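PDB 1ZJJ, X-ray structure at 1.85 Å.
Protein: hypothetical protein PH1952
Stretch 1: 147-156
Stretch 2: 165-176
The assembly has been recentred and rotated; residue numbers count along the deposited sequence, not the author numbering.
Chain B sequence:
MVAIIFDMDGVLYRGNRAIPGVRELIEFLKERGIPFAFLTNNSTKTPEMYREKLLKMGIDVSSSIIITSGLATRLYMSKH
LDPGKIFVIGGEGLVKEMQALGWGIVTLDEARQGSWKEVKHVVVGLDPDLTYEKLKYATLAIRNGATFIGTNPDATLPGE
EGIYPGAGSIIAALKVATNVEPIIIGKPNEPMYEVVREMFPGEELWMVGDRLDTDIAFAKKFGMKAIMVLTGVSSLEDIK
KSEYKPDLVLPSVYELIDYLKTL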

# COMPACT_ATOMS: atom_id res chain seq x y z
N THR B 147 -1.70 11.62 14.24
CA THR B 147 -2.72 11.80 13.22
C THR B 147 -2.19 11.20 11.90
O THR B 147 -1.01 11.31 11.60
N PHE B 148 -3.08 10.57 11.14
CA PHE B 148 -2.72 9.96 9.87
C PHE B 148 -3.38 10.85 8.81
O PHE B 148 -4.60 10.81 8.64
N ILE B 149 -2.58 11.67 8.14
CA ILE B 149 -3.06 12.60 7.11
C ILE B 149 -2.48 12.30 5.73
O ILE B 149 -1.26 12.21 5.57
N GLY B 150 -3.35 12.17 4.74
CA GLY B 150 -2.90 11.91 3.38
C GLY B 150 -3.19 13.12 2.51
O GLY B 150 -4.29 13.65 2.56
N THR B 151 -2.22 13.56 1.71
CA THR B 151 -2.46 14.74 0.88
C THR B 151 -3.53 14.53 -0.19
O THR B 151 -4.33 15.42 -0.43
N ASN B 152 -3.54 13.37 -0.82
CA ASN B 152 -4.51 13.09 -1.87
C ASN B 152 -4.69 11.59 -2.06
O ASN B 152 -3.80 10.80 -1.74
N PRO B 153 -5.84 11.17 -2.60
CA PRO B 153 -6.19 9.77 -2.85
C PRO B 153 -5.71 9.11 -4.14
O PRO B 153 -5.76 7.89 -4.25
N ASP B 154 -5.25 9.90 -5.10
CA ASP B 154 -4.82 9.35 -6.39
C ASP B 154 -4.01 8.06 -6.32
O ASP B 154 -2.90 8.02 -5.79
N ALA B 155 -4.59 7.00 -6.87
CA ALA B 155 -3.93 5.70 -6.89
C ALA B 155 -2.68 5.76 -7.76
O ALA B 155 -1.70 5.06 -7.48
N THR B 156 -2.72 6.59 -8.80
CA THR B 156 -1.61 6.72 -9.75
C THR B 156 -1.49 8.10 -10.38
O THR B 156 -2.39 8.94 -10.23
N PRO B 165 2.99 4.73 -9.35
CA PRO B 165 2.22 4.69 -8.10
C PRO B 165 2.01 6.11 -7.58
O PRO B 165 2.93 6.92 -7.59
N GLY B 166 0.79 6.39 -7.12
CA GLY B 166 0.49 7.71 -6.60
C GLY B 166 0.44 7.75 -5.08
O GLY B 166 0.69 6.76 -4.41
N ALA B 167 0.11 8.92 -4.54
CA ALA B 167 0.05 9.07 -3.09
C ALA B 167 -0.91 8.06 -2.47
O ALA B 167 -0.64 7.50 -1.41
N GLY B 168 -2.03 7.82 -3.15
CA GLY B 168 -3.02 6.88 -2.64
C GLY B 168 -2.45 5.49 -2.43
O GLY B 168 -2.90 4.74 -1.56
N SER B 169 -1.46 5.16 -3.25
CA SER B 169 -0.78 3.87 -3.20
C SER B 169 -0.01 3.77 -1.89
O SER B 169 -0.03 2.74 -1.21
N ILE B 170 0.69 4.85 -1.55
CA ILE B 170 1.49 4.89 -0.33
C ILE B 170 0.57 4.94 0.88
O ILE B 170 0.79 4.24 1.88
N ILE B 171 -0.47 5.77 0.79
CA ILE B 171 -1.43 5.91 1.88
C ILE B 171 -2.10 4.57 2.16
O ILE B 171 -2.35 4.23 3.31
N ALA B 172 -2.38 3.81 1.10
CA ALA B 172 -3.03 2.52 1.26
C ALA B 172 -2.17 1.57 2.09
O ALA B 172 -2.68 0.87 2.96
N ALA B 173 -0.87 1.55 1.81
CA ALA B 173 0.05 0.69 2.56
C ALA B 173 0.00 1.03 4.05
O ALA B 173 -0.04 0.13 4.89
N LEU B 174 0.01 2.32 4.38
CA LEU B 174 -0.02 2.75 5.77
C LEU B 174 -1.36 2.46 6.43
O LEU B 174 -1.43 2.19 7.63
N LYS B 175 -2.44 2.49 5.65
CA LYS B 175 -3.77 2.19 6.17
C LYS B 175 -3.78 0.73 6.64
O LYS B 175 -4.32 0.40 7.69
N VAL B 176 -3.17 -0.14 5.83
CA VAL B 176 -3.09 -1.56 6.16
C VAL B 176 -2.16 -1.83 7.34
O VAL B 176 -2.47 -2.63 8.21

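Strand 147-150 runs nearly antiparallel to helix 167-176 (158° between directions, axes 9.6 Å apart at closest), and the apolar packing fills the gap between them. Phe148, chi1 t with chi2 at 8°, points toward the helix: its CZ lies 3.5 Å from Leu174 CB and 3.9 Å from Ile171 CG2, while Ile171 O approaches the ring edge, 3.5 Å from CZ. Ile171 (m, t) and Leu174 (m, t) point back toward the strand. Ile171 CD1 sits 3.5 Å from Gly150 CA and 3.2 Å from Asn152 O, a carbonyl with no polar partner. An ideal CB on Gly150 would fall 2.4 Å from Ile171 CD1, so the isoleucine occupies the space left by glycine. Ile149, chi1 m, turns away.

Thr151, Asn152 and Asp154 are linked by side-chain hydrogen bonds within their loop. Thr151 (p) donates from OG1 to Asn152 OD1 at 2.6 Å; Asn152 (p, chi2 -65°) donates from ND2 to Asp154 OD2 at 2.9 Å, with a 167° angle at hydrogen. Asn152 OD1 also lies 3.4 Å from Ala167 CB, whose CA-to-CB bond points toward the loop. One water bridges the stretches, accepting from Ala167 N at 3.2 Å and weakly from Asn152 ND2 at 3.3 Å.

Backbone hydrogen bonds complete the join: Gly168 N donates to Asp154 O (2.8 Å, 142° at hydrogen) and Gly166 N to Ala155 O (2.8 Å, 153°).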

# COMPACT_ATOMS: atom_id res chain seq x y z
CB THR B 147 -3.03 13.29 12.99
OG1 THR B 147 -3.19 13.95 14.25
CG2 THR B 147 -4.32 13.45 12.19
CB PHE B 148 -3.26 8.52 9.82
CG PHE B 148 -2.98 7.77 8.54
CD1 PHE B 148 -2.15 8.29 7.55
CD2 PHE B 148 -3.55 6.51 8.34
CE1 PHE B 148 -1.90 7.57 6.37
CE2 PHE B 148 -3.30 5.78 7.17
CZ PHE B 148 -2.48 6.30 6.19
CB ILE B 149 -2.69 14.05 7.47
CG1 ILE B 149 -3.23 14.40 8.85
CG2 ILE B 149 -3.24 15.02 6.41
CD1 ILE B 149 -2.52 15.58 9.50
CB THR B 151 -1.16 15.23 0.18
OG1 THR B 151 -0.64 14.20 -0.67
CG2 THR B 151 -0.11 15.62 1.22
CB ASN B 152 -4.09 13.75 -3.18
CG ASN B 152 -2.70 13.36 -3.60
OD1 ASN B 152 -1.72 13.67 -2.92
ND2 ASN B 152 -2.60 12.67 -4.73
CB PRO B 153 -7.71 9.79 -2.76
CG PRO B 153 -8.01 11.09 -3.46
CD PRO B 153 -7.00 12.04 -2.86
CB ASP B 154 -4.03 10.40 -7.17
CG ASP B 154 -4.80 11.69 -7.34
OD1 ASP B 154 -5.24 11.99 -8.48
OD2 ASP B 154 -4.97 12.41 -6.34
CB ALA B 155 -4.88 4.66 -7.46
CB THR B 156 -1.79 5.73 -10.93
OG1 THR B 156 -2.93 6.12 -11.69
CG2 THR B 156 -2.00 4.30 -10.43
CB PRO B 165 3.13 3.89 -7.16
CG PRO B 165 3.88 3.01 -8.06
CD PRO B 165 4.20 3.90 -9.24
CB ALA B 167 -0.38 10.50 -2.73
CB SER B 169 0.19 3.75 -4.38
OG SER B 169 1.08 2.66 -4.22
CB ILE B 170 2.42 6.12 -0.35
CG1 ILE B 170 3.30 6.05 -1.59
CG2 ILE B 170 3.28 6.15 0.92
CD1 ILE B 170 4.22 7.25 -1.79
CB ILE B 171 -2.50 6.98 1.53
CG1 ILE B 171 -1.87 8.37 1.56
CG2 ILE B 171 -3.67 6.90 2.51
CD1 ILE B 171 -2.70 9.44 0.89
CB ALA B 172 -3.31 1.90 -0.11
CB ALA B 173 1.46 0.85 2.03
CB LEU B 174 0.32 4.23 5.87
CG LEU B 174 1.80 4.52 5.60
CD1 LEU B 174 2.03 6.02 5.60
CD2 LEU B 174 2.66 3.82 6.66
CB LYS B 175 -4.83 2.40 5.09
CG LYS B 175 -6.26 2.10 5.54
CD LYS B 175 -7.27 2.53 4.49
CE LYS B 175 -7.09 1.76 3.19
NZ LYS B 175 -7.92 2.28 2.06
CB VAL B 176 -2.62 -2.39 4.94
CG1 VAL B 176 -2.23 -3.80 5.36
CG2 VAL B 176 -3.73 -2.44 3.92
O HOH W 1 -0.01 11.53 -6.47